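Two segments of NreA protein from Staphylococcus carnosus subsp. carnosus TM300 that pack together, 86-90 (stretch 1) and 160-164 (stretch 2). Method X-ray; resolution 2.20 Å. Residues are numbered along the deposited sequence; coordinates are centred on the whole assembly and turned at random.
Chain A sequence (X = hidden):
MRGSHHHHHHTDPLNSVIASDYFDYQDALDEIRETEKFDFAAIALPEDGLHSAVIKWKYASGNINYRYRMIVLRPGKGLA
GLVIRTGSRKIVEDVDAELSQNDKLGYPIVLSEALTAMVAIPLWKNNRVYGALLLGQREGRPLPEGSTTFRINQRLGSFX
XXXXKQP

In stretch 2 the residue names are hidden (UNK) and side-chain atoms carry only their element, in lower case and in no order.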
ATOM      1  N   THR A  86      -3.029 -12.846   0.652  1.00 19.98           N
ATOM      2  CA  THR A  86      -2.132 -13.568   1.545  1.00 21.25           C
ATOM      3  C   THR A  86      -2.340 -13.160   2.995  1.00 24.76           C
ATOM      4  O   THR A  86      -2.037 -13.926   3.911  1.00 27.37           O
ATOM      5  CB  THR A  86      -0.672 -13.295   1.191  1.00 19.94           C
ATOM      6  OG1 THR A  86      -0.407 -11.892   1.336  1.00 17.91           O
ATOM      7  CG2 THR A  86      -0.383 -13.724  -0.241  1.00 19.83           C
ATOM      8  N   GLY A  87      -2.845 -11.947   3.200  1.00 21.33           N
ATOM      9  CA  GLY A  87      -3.002 -11.407   4.539  1.00 24.79           C
ATOM     10  C   GLY A  87      -1.679 -11.107   5.227  1.00 27.52           C
ATOM     11  O   GLY A  87      -1.652 -10.809   6.418  1.00 30.74           O
ATOM     12  N   SER A  88      -0.578 -11.189   4.481  1.00 32.52           N
ATOM     13  CA  SER A  88       0.744 -10.887   5.028  1.00 31.58           C
ATOM     14  C   SER A  88       1.443  -9.789   4.226  1.00 26.00           C
ATOM     15  O   SER A  88       1.129  -9.565   3.059  1.00 22.38           O
ATOM     16  CB  SER A  88       1.609 -12.143   5.065  1.00 31.12           C
ATOM     17  OG  SER A  88       1.812 -12.651   3.761  1.00 27.55           O
ATOM     18  N   ARG A  89       2.393  -9.102   4.853  1.00 15.25           N
ATOM     19  CA  ARG A  89       3.011  -7.944   4.212  1.00 13.50           C
ATOM     20  C   ARG A  89       3.949  -8.352   3.086  1.00 13.06           C
ATOM     21  O   ARG A  89       4.437  -9.476   3.071  1.00 14.37           O
ATOM     22  CB  ARG A  89       3.726  -7.051   5.237  1.00 13.95           C
ATOM     23  CG  ARG A  89       4.931  -7.680   5.920  1.00 15.66           C
ATOM     24  CD  ARG A  89       5.372  -6.810   7.091  1.00 16.63           C
ATOM     25  NE  ARG A  89       4.274  -6.610   8.034  1.00 17.39           N
ATOM     26  CZ  ARG A  89       4.247  -5.680   8.984  1.00 18.21           C
ATOM     27  NH1 ARG A  89       5.267  -4.844   9.142  1.00 18.39           N
ATOM     28  NH2 ARG A  89       3.191  -5.588   9.779  1.00 19.20           N
ATOM     29  N   LYS A  90       4.169  -7.447   2.135  1.00 24.39           N
ATOM     30  CA  LYS A  90       5.165  -7.666   1.088  1.00 23.68           C
ATOM     31  C   LYS A  90       6.228  -6.581   1.134  1.00 23.07           C
ATOM     32  O   LYS A  90       5.916  -5.390   1.147  1.00 22.19           O
ATOM     33  CB  LYS A  90       4.531  -7.702  -0.305  1.00 22.49           C
ATOM     34  CG  LYS A  90       5.558  -7.997  -1.410  1.00 22.49           C
ATOM     35  CD  LYS A  90       4.939  -7.983  -2.810  1.00 21.97           C
ATOM     36  CE  LYS A  90       5.939  -8.449  -3.873  1.00 22.75           C
ATOM     37  NZ  LYS A  90       6.492  -9.805  -3.568  1.00 24.44           N
ATOM     38  N   UNK A 160      -5.757  -2.782  11.911  1.00 25.41           N
ATOM     39  CA  UNK A 160      -4.583  -3.403  12.501  1.00 25.70           C
ATOM     40  C   UNK A 160      -3.843  -4.135  11.390  1.00 23.22           C
ATOM     41  O   UNK A 160      -4.321  -4.194  10.247  1.00 21.52           O
ATOM     42  c   UNK A 160      -4.947  -4.395  13.633  1.00 28.78           C
ATOM     43  c   UNK A 160      -5.748  -3.705  14.733  1.00 31.70           C
ATOM     44  o   UNK A 160      -5.716  -5.479  13.101  1.00 28.91           O
ATOM     45  N   UNK A 161      -2.673  -4.681  11.708  1.00 23.32           N
ATOM     46  CA  UNK A 161      -1.948  -5.459  10.713  1.00 21.50           C
ATOM     47  C   UNK A 161      -2.054  -6.954  10.999  1.00 23.15           C
ATOM     48  O   UNK A 161      -2.870  -7.376  11.820  1.00 25.55           O
ATOM     49  c   UNK A 161       0.257  -4.956  11.882  1.00 22.71           C
ATOM     50  o   UNK A 161       0.089  -5.882  12.701  1.00 24.98           O
ATOM     51  o   UNK A 161       1.036  -4.003  12.092  1.00 22.57           O
ATOM     52  c   UNK A 161      -0.496  -4.990  10.565  1.00 20.42           C
ATOM     53  N   UNK A 162      -1.232  -7.745  10.319  1.00 27.64           N
ATOM     54  CA  UNK A 162      -1.323  -9.200  10.393  1.00 30.06           C
ATOM     55  C   UNK A 162      -0.742  -9.757  11.690  1.00 30.71           C
ATOM     56  O   UNK A 162      -1.039 -10.885  12.087  1.00 31.96           O
ATOM     57  o   UNK A 162       0.811  -7.394   8.903  1.00 24.17           O
ATOM     58  c   UNK A 162      -0.628  -9.842   9.187  1.00 30.16           C
ATOM     59  c   UNK A 162       1.455  -8.448   8.705  1.00 24.41           C
ATOM     60  c   UNK A 162       0.896  -9.775   9.203  1.00 27.88           C
ATOM     61  o   UNK A 162       2.558  -8.460   8.114  1.00 21.04           O
ATOM     62  N   UNK A 163       0.088  -8.963  12.352  1.00 36.48           N
ATOM     63  CA  UNK A 163       0.753  -9.409  13.568  1.00 36.81           C
ATOM     64  C   UNK A 163      -0.245  -9.608  14.715  1.00 37.93           C
ATOM     65  O   UNK A 163      -1.044  -8.714  15.009  1.00 36.95           O
ATOM     66  c   UNK A 163       1.890  -8.440  13.938  1.00 34.51           C
ATOM     67  c   UNK A 163       2.885  -8.378  12.772  1.00 32.75           C
ATOM     68  c   UNK A 163       3.805  -7.189  12.777  1.00 29.53           C
ATOM     69  c   UNK A 163       2.572  -8.877  15.226  1.00 35.08           C
ATOM     70  N   UNK A 164      -0.188 -10.798  15.322  1.00 50.62           N
ATOM     71  CA  UNK A 164      -1.119 -11.282  16.360  1.00 51.73           C
ATOM     72  C   UNK A 164      -2.419 -11.901  15.834  1.00 52.49           C
ATOM     73  O   UNK A 164      -3.360 -12.118  16.602  1.00 53.64           O
ATOM     74  o   UNK A 164       0.396  -8.706  17.668  1.00 49.34           O
ATOM     75  c   UNK A 164      -0.194  -9.693  18.110  1.00 52.18           C
ATOM     76  c   UNK A 164      -1.434 -10.225  17.429  1.00 51.67           C
ATOM     77  n   UNK A 164       0.202 -10.336  19.200  1.00 56.14           N
TER

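Position 160 carries three side-chain atoms: a first carbon that bears one oxygen and one more carbon. A branch at the first carbon with a hydroxyl-like oxygen on one arm and a methyl on the other fits threonine, since valine would need two carbons there. Its side chain is out of reach of stretch 1 and takes no part in the contact. This is Thr160, with chi1 in the p well.

Position 161 has two carbons, the second carrying two oxygens. The CA-to-CB bond points toward stretch 1, and one of the oxygens lies 3.5 Å from NH2 of Arg89, close to the plane of the guanidinium. Four side-chain atoms ending in two oxygens, with no nitrogen, make a short carboxylate, and the charged partner agrees: aspartate. In Asp161 the atom facing Arg89 is OD1, and the pair OD1 to NH2 of Arg89 makes a salt bridge. The other oxygen, OD2 of Asp161, accepts a hydrogen bond from the backbone N of position 163 at 3.1 Å, so the carboxylate also braces its own loop.

Position 162 has three carbons in a row, the third with two oxygens: one methylene more than its predecessor. Its CB sits 3.1 Å from O of Gly87, and one oxygen comes within 2.5 Å of NE of Arg89. The length and the terminal pair of oxygens identify Glu162. The chain folds back through chi1 of 73° (p) and chi2 of -82° (m), which sets the carboxylate alongside the guanidinium. NE of Arg89 donates to OE1 of Glu162 at 2.5 Å and NH2 of Arg89 donates to OE2 of Glu162 at 3.1 Å, both nearly straight, a two-pronged salt bridge. OE1 of Glu162 also receives a weak hydrogen bond from the backbone N of Arg89, 3.3 Å away.

Position 163 has four carbons and no heteroatom, forked at the first, with one arm two carbons long. That fork rules out leucine, which branches one carbon later, and gives Ile163. Its CA-to-CB bond points sideways, yet the longer arm brings CD1 of Ile163 to 3.5 Å from NH2 of Arg89, placing aliphatic bulk beside the charged group.

Position 164 has two carbons, the second carrying one oxygen and one nitrogen, a short amide: Asn164. Its side chain is out of reach of stretch 1. The positive phi of 84° is one that asparagine tolerates better than most residues.

The contact is small, 212 Å² in all, and is organised around one arginine. Gly87, with positive phi just after a helix, turns the chain and leaves its O against CB of Glu162; Ser88 N reaches back to Thr86 OG1 at 3.2 Å, tying the turn together. Arg89 bends through chi1 p and chi3 p and presents the edge of its guanidinium to the other loop. There the neighbours Asp161 and Glu162 both meet it, Glu162 with paired hydrogen bonds to NE and NH2, Asp161 with a longer salt bridge to NH2.

Stretch 2, residues 160-164: TDEIN
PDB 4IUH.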